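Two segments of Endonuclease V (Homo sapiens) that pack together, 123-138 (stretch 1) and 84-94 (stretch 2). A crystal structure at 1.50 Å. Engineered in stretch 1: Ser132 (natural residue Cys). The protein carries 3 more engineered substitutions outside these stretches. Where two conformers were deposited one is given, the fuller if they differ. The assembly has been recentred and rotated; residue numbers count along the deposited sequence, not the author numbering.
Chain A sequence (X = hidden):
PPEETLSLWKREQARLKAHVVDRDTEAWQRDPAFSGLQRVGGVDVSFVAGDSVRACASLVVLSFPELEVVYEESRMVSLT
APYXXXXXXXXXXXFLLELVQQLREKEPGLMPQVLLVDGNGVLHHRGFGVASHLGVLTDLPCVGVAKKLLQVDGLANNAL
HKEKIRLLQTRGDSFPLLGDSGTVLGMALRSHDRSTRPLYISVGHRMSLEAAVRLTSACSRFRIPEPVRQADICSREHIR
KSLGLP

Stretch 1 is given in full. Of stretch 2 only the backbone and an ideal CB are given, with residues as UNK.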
# COMPACT_ATOMS: atom_id res chain seq x y z
N LEU A 123 4.59 9.16 1.50
CA LEU A 123 4.16 10.13 0.49
C LEU A 123 2.70 10.42 0.78
O LEU A 123 1.79 9.75 0.28
CB LEU A 123 4.34 9.55 -0.91
CG LEU A 123 4.36 10.45 -2.15
CD1 LEU A 123 4.65 9.63 -3.41
CD2 LEU A 123 3.07 11.24 -2.34
N HIS A 124 2.46 11.44 1.60
CA HIS A 124 1.14 11.65 2.17
C HIS A 124 1.10 13.05 2.77
O HIS A 124 2.14 13.63 3.09
CB HIS A 124 0.85 10.58 3.22
CG HIS A 124 -0.48 10.71 3.89
ND1 HIS A 124 -0.63 11.31 5.12
CD2 HIS A 124 -1.71 10.29 3.52
CE1 HIS A 124 -1.91 11.27 5.47
NE2 HIS A 124 -2.58 10.66 4.52
N HIS A 125 -0.13 13.57 2.94
CA HIS A 125 -0.33 14.92 3.46
C HIS A 125 0.48 15.17 4.72
O HIS A 125 1.02 16.27 4.92
CB HIS A 125 -1.81 15.13 3.79
CG HIS A 125 -2.75 14.81 2.66
ND1 HIS A 125 -2.89 13.54 2.14
CD2 HIS A 125 -3.62 15.59 1.98
CE1 HIS A 125 -3.79 13.56 1.18
NE2 HIS A 125 -4.25 14.79 1.06
N ARG A 126 0.57 14.17 5.60
CA ARG A 126 1.23 14.31 6.89
C ARG A 126 2.40 13.35 7.04
O ARG A 126 2.85 13.10 8.17
CB ARG A 126 0.21 14.12 8.01
CG ARG A 126 0.54 14.82 9.32
CD ARG A 126 -0.70 14.98 10.19
NE ARG A 126 -1.48 16.15 9.80
CZ ARG A 126 -2.50 16.12 8.94
NH1 ARG A 126 -2.88 14.98 8.38
NH2 ARG A 126 -3.14 17.25 8.65
N GLY A 127 2.93 12.83 5.93
CA GLY A 127 3.97 11.82 6.03
C GLY A 127 3.52 10.54 6.69
O GLY A 127 4.36 9.78 7.19
N PHE A 128 2.21 10.25 6.69
CA PHE A 128 1.71 9.09 7.43
C PHE A 128 0.42 8.56 6.81
O PHE A 128 -0.69 8.66 7.35
CB PHE A 128 1.52 9.41 8.92
CG PHE A 128 1.46 8.19 9.78
CD1 PHE A 128 2.57 7.37 9.91
CD2 PHE A 128 0.29 7.86 10.46
CE1 PHE A 128 2.52 6.23 10.69
CE2 PHE A 128 0.25 6.72 11.24
CZ PHE A 128 1.36 5.92 11.37
N GLY A 129 0.54 7.92 5.64
CA GLY A 129 -0.59 7.35 4.96
C GLY A 129 -0.93 5.95 5.43
O GLY A 129 -0.31 5.39 6.34
N VAL A 130 -1.91 5.35 4.75
CA VAL A 130 -2.45 4.05 5.14
C VAL A 130 -1.36 3.00 5.28
O VAL A 130 -1.39 2.17 6.19
CB VAL A 130 -3.57 3.62 4.17
CG1 VAL A 130 -3.05 3.58 2.73
CG2 VAL A 130 -4.17 2.27 4.58
N ALA A 131 -0.39 2.99 4.36
CA ALA A 131 0.63 1.95 4.42
C ALA A 131 1.50 2.09 5.66
O ALA A 131 1.92 1.09 6.25
CB ALA A 131 1.48 1.97 3.14
N SER A 132 1.80 3.32 6.07
CA SER A 132 2.59 3.54 7.27
C SER A 132 1.77 3.26 8.52
O SER A 132 2.28 2.69 9.50
CB SER A 132 3.06 4.99 7.33
OG SER A 132 4.04 5.20 6.32
N HIS A 133 0.51 3.68 8.50
CA HIS A 133 -0.38 3.50 9.64
C HIS A 133 -0.63 2.02 9.88
O HIS A 133 -0.54 1.55 11.02
CB HIS A 133 -1.67 4.25 9.31
CG HIS A 133 -2.51 4.63 10.50
ND1 HIS A 133 -3.14 5.85 10.58
CD2 HIS A 133 -2.83 3.97 11.64
CE1 HIS A 133 -3.82 5.92 11.71
NE2 HIS A 133 -3.63 4.80 12.38
N LEU A 134 -0.91 1.27 8.81
CA LEU A 134 -1.07 -0.18 8.95
C LEU A 134 0.25 -0.84 9.34
O LEU A 134 0.26 -1.76 10.17
CB LEU A 134 -1.61 -0.76 7.64
CG LEU A 134 -1.87 -2.27 7.63
CD1 LEU A 134 -3.01 -2.64 8.60
CD2 LEU A 134 -2.21 -2.71 6.22
N GLY A 135 1.37 -0.39 8.76
CA GLY A 135 2.65 -1.00 9.08
C GLY A 135 3.03 -0.86 10.55
O GLY A 135 3.48 -1.81 11.18
N VAL A 136 2.87 0.34 11.11
CA VAL A 136 3.26 0.56 12.50
C VAL A 136 2.39 -0.29 13.44
O VAL A 136 2.88 -0.85 14.43
CB VAL A 136 3.20 2.06 12.86
CG1 VAL A 136 3.20 2.27 14.36
CG2 VAL A 136 4.39 2.80 12.23
N LEU A 137 1.09 -0.37 13.14
CA LEU A 137 0.18 -1.08 14.03
C LEU A 137 0.31 -2.60 13.91
O LEU A 137 0.19 -3.30 14.92
CB LEU A 137 -1.26 -0.62 13.78
CG LEU A 137 -1.59 0.78 14.28
CD1 LEU A 137 -3.00 1.16 13.86
CD2 LEU A 137 -1.45 0.88 15.80
N THR A 138 0.58 -3.13 12.72
CA THR A 138 0.87 -4.55 12.58
C THR A 138 2.32 -4.90 12.91
O THR A 138 2.62 -6.08 13.13
CB THR A 138 0.60 -5.03 11.15
OG1 THR A 138 1.45 -4.33 10.24
CG2 THR A 138 -0.86 -4.81 10.76
N UNK A 84 -12.14 12.42 5.56
CA UNK A 84 -11.44 13.69 5.52
C UNK A 84 -10.11 13.45 4.82
O UNK A 84 -9.37 12.55 5.21
CB UNK A 84 -11.24 14.27 6.92
N UNK A 85 -9.81 14.26 3.80
CA UNK A 85 -8.57 14.09 3.06
C UNK A 85 -7.38 14.17 4.00
O UNK A 85 -7.27 15.10 4.81
CB UNK A 85 -8.45 15.14 1.96
N UNK A 86 -6.48 13.20 3.89
CA UNK A 86 -5.35 13.09 4.78
C UNK A 86 -5.56 12.16 5.95
O UNK A 86 -4.62 11.91 6.71
CB UNK A 86 -4.98 14.48 5.31
N UNK A 87 -6.78 11.64 6.12
CA UNK A 87 -7.15 10.82 7.26
C UNK A 87 -7.84 9.53 6.84
O UNK A 87 -8.51 8.89 7.66
CB UNK A 87 -8.06 11.61 8.20
N UNK A 88 -7.70 9.14 5.57
CA UNK A 88 -8.35 7.93 5.08
C UNK A 88 -7.99 6.71 5.91
O UNK A 88 -8.83 5.82 6.11
CB UNK A 88 -7.98 7.69 3.62
N UNK A 89 -6.76 6.65 6.42
CA UNK A 89 -6.34 5.47 7.16
C UNK A 89 -7.23 5.19 8.36
O UNK A 89 -7.42 4.03 8.75
CB UNK A 89 -4.89 5.63 7.62
N UNK A 90 -7.83 6.24 8.96
CA UNK A 90 -8.71 6.02 10.09
C UNK A 90 -9.98 5.28 9.69
O UNK A 90 -10.62 4.66 10.55
CB UNK A 90 -9.07 7.36 10.74
N UNK A 91 -10.35 5.32 8.42
CA UNK A 91 -11.51 4.56 7.95
C UNK A 91 -11.17 3.11 7.64
O UNK A 91 -11.99 2.22 7.89
CB UNK A 91 -12.10 5.22 6.70
N UNK A 92 -9.96 2.85 7.13
CA UNK A 92 -9.60 1.57 6.53
C UNK A 92 -8.76 0.68 7.44
O UNK A 92 -8.96 -0.54 7.47
CB UNK A 92 -8.84 1.81 5.22
N UNK A 93 -7.79 1.26 8.16
CA UNK A 93 -6.87 0.44 8.96
C UNK A 93 -7.56 -0.49 9.95
O UNK A 93 -7.12 -1.64 10.09
CB UNK A 93 -5.91 1.35 9.73
N UNK A 94 -8.63 -0.08 10.67
CA UNK A 94 -9.24 -1.02 11.62
C UNK A 94 -9.59 -2.36 10.99
O UNK A 94 -9.38 -3.42 11.61
CB UNK A 94 -10.50 -0.40 12.22

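Position 84 lies beyond the reach of stretch 1, with no atom of it within 5.5 Å of the ideal CB. The geometry selects little here, and the deposited residue is Val84, whose O accepts from the backbone N of position 87 (2.9 Å), closing a type II beta turn from 84 to 87. At 85, phi/psi of -57/131 suits most residues; the CB points sideways, 4.3 Å from His125 NE2, so a small or polar side chain would serve. It is Ser85.

Position 86 is far more restrictive. Its phi of 95° with psi of -6° would jam a CB against the preceding carbonyl O, and the ideal CB also falls 3.5 Å from His125 CG, which is tight. Both observations call for glycine. Without a side chain, Gly86 brings its CA over one face of the His125 ring, 3.8 Å from the centroid and 17° off the normal, a CH-pi contact. Its O lies at the edge of the His124 ring, 3.0 Å from His124 CE1.

From 87 the CB points away from stretch 1, so only a long side chain could come back to it. The nearby Arg126 guanidinium offers a flat cationic surface that an aromatic ring, an acid or an aliphatic chain could use. Phe87, with chi1 m, brings its CZ over one face of that group, 3.6 Å from Arg126 NH1; the arginine is poorly ordered, so this contact is less securely placed. Position 88 has a sideways CB with nothing of stretch 1 within 5.5 Å, which leaves many choices. It is Leu88, and its N donates to a water (3.2 Å to the water O) that also bonds His124 NE2 (2.9 Å).

At 89 the CB points toward stretch 1 and is already 3.8 Å from Val130 CA and 3.4 Å from His133 ND1. So little space favours a small residue, alanine above all. Ala89 places its CB 4.2 Å from Val130 CB, where the CA atoms of the two residues are 4.6 Å apart.

The CB at 90 points away, yet a long or aromatic side chain could return toward the His133 imidazole. Phe90 does so: the edge of His133 meets its face, with planes at 90°, centroids 5.0 Å apart and His133 CE1 3.7 Å from Phe90 CZ. Position 91 is out of reach, and Arg91 bonds elsewhere in the structure.

At 92 the CB points toward stretch 1, 4.7 Å from Val130 CG2, so aliphatic or longer polar chains would fit. Glu92 brings OE1 to 4.0 Å from that same Val130 CG2.

At 93 the CB points toward stretch 1, the ideal CB 4.5 Å from His133 CD2 and 5.1 Å from both Leu137 CD1 and Leu134 CD1, leaving room for a branched or medium aliphatic chain. Val93 is the knob in a hole formed by Val130, His133, Leu134 and Leu137: CG2 lies 4.0 Å from Val130 CG2 and 4.2 Å from Leu134 CB, while CG1 is 3.9 Å from Leu137 CD1.

At 94 the CB points away and the N lacks a bond to the preceding turn, compatible with proline; Pro94 sits at this kink.

Stretch 2 (84-94) VSGFLAFREVP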
# COMPACT_ATOMS: atom_id res chain seq x y z
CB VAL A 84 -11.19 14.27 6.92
CG1 VAL A 84 -10.50 15.63 6.81
CG2 VAL A 84 -12.49 14.39 7.70
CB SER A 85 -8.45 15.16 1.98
OG SER A 85 -9.41 14.96 0.96
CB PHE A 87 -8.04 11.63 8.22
CG PHE A 87 -7.38 12.85 8.76
CD1 PHE A 87 -6.59 12.77 9.90
CD2 PHE A 87 -7.54 14.08 8.15
CE1 PHE A 87 -5.99 13.89 10.42
CE2 PHE A 87 -6.93 15.22 8.66
CZ PHE A 87 -6.15 15.12 9.80
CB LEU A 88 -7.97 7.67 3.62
CG LEU A 88 -8.44 6.35 3.00
CD1 LEU A 88 -9.96 6.24 3.02
CD2 LEU A 88 -7.92 6.19 1.58
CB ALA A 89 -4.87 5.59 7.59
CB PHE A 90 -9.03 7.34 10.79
CG PHE A 90 -7.87 7.90 11.55
CD1 PHE A 90 -7.64 7.52 12.86
CD2 PHE A 90 -6.99 8.78 10.95
CE1 PHE A 90 -6.55 8.02 13.56
CE2 PHE A 90 -5.90 9.28 11.64
CZ PHE A 90 -5.68 8.91 12.95
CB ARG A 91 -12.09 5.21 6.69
CG ARG A 91 -12.12 6.72 6.75
CD ARG A 91 -13.46 7.26 6.30
NE ARG A 91 -13.80 6.86 4.95
CZ ARG A 91 -15.05 6.69 4.52
NH1 ARG A 91 -16.07 6.87 5.35
NH2 ARG A 91 -15.28 6.34 3.27
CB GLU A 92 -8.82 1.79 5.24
CG GLU A 92 -9.61 2.42 4.12
CD GLU A 92 -8.82 2.48 2.82
OE1 GLU A 92 -7.70 1.94 2.80
OE2 GLU A 92 -9.32 3.06 1.84
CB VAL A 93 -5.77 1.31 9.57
CG1 VAL A 93 -5.00 0.52 10.62
CG2 VAL A 93 -4.81 1.80 8.50
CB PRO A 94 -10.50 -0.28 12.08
CG PRO A 94 -10.14 1.15 11.95
CD PRO A 94 -9.30 1.23 10.71
O HOH W 1 -5.20 9.77 3.73
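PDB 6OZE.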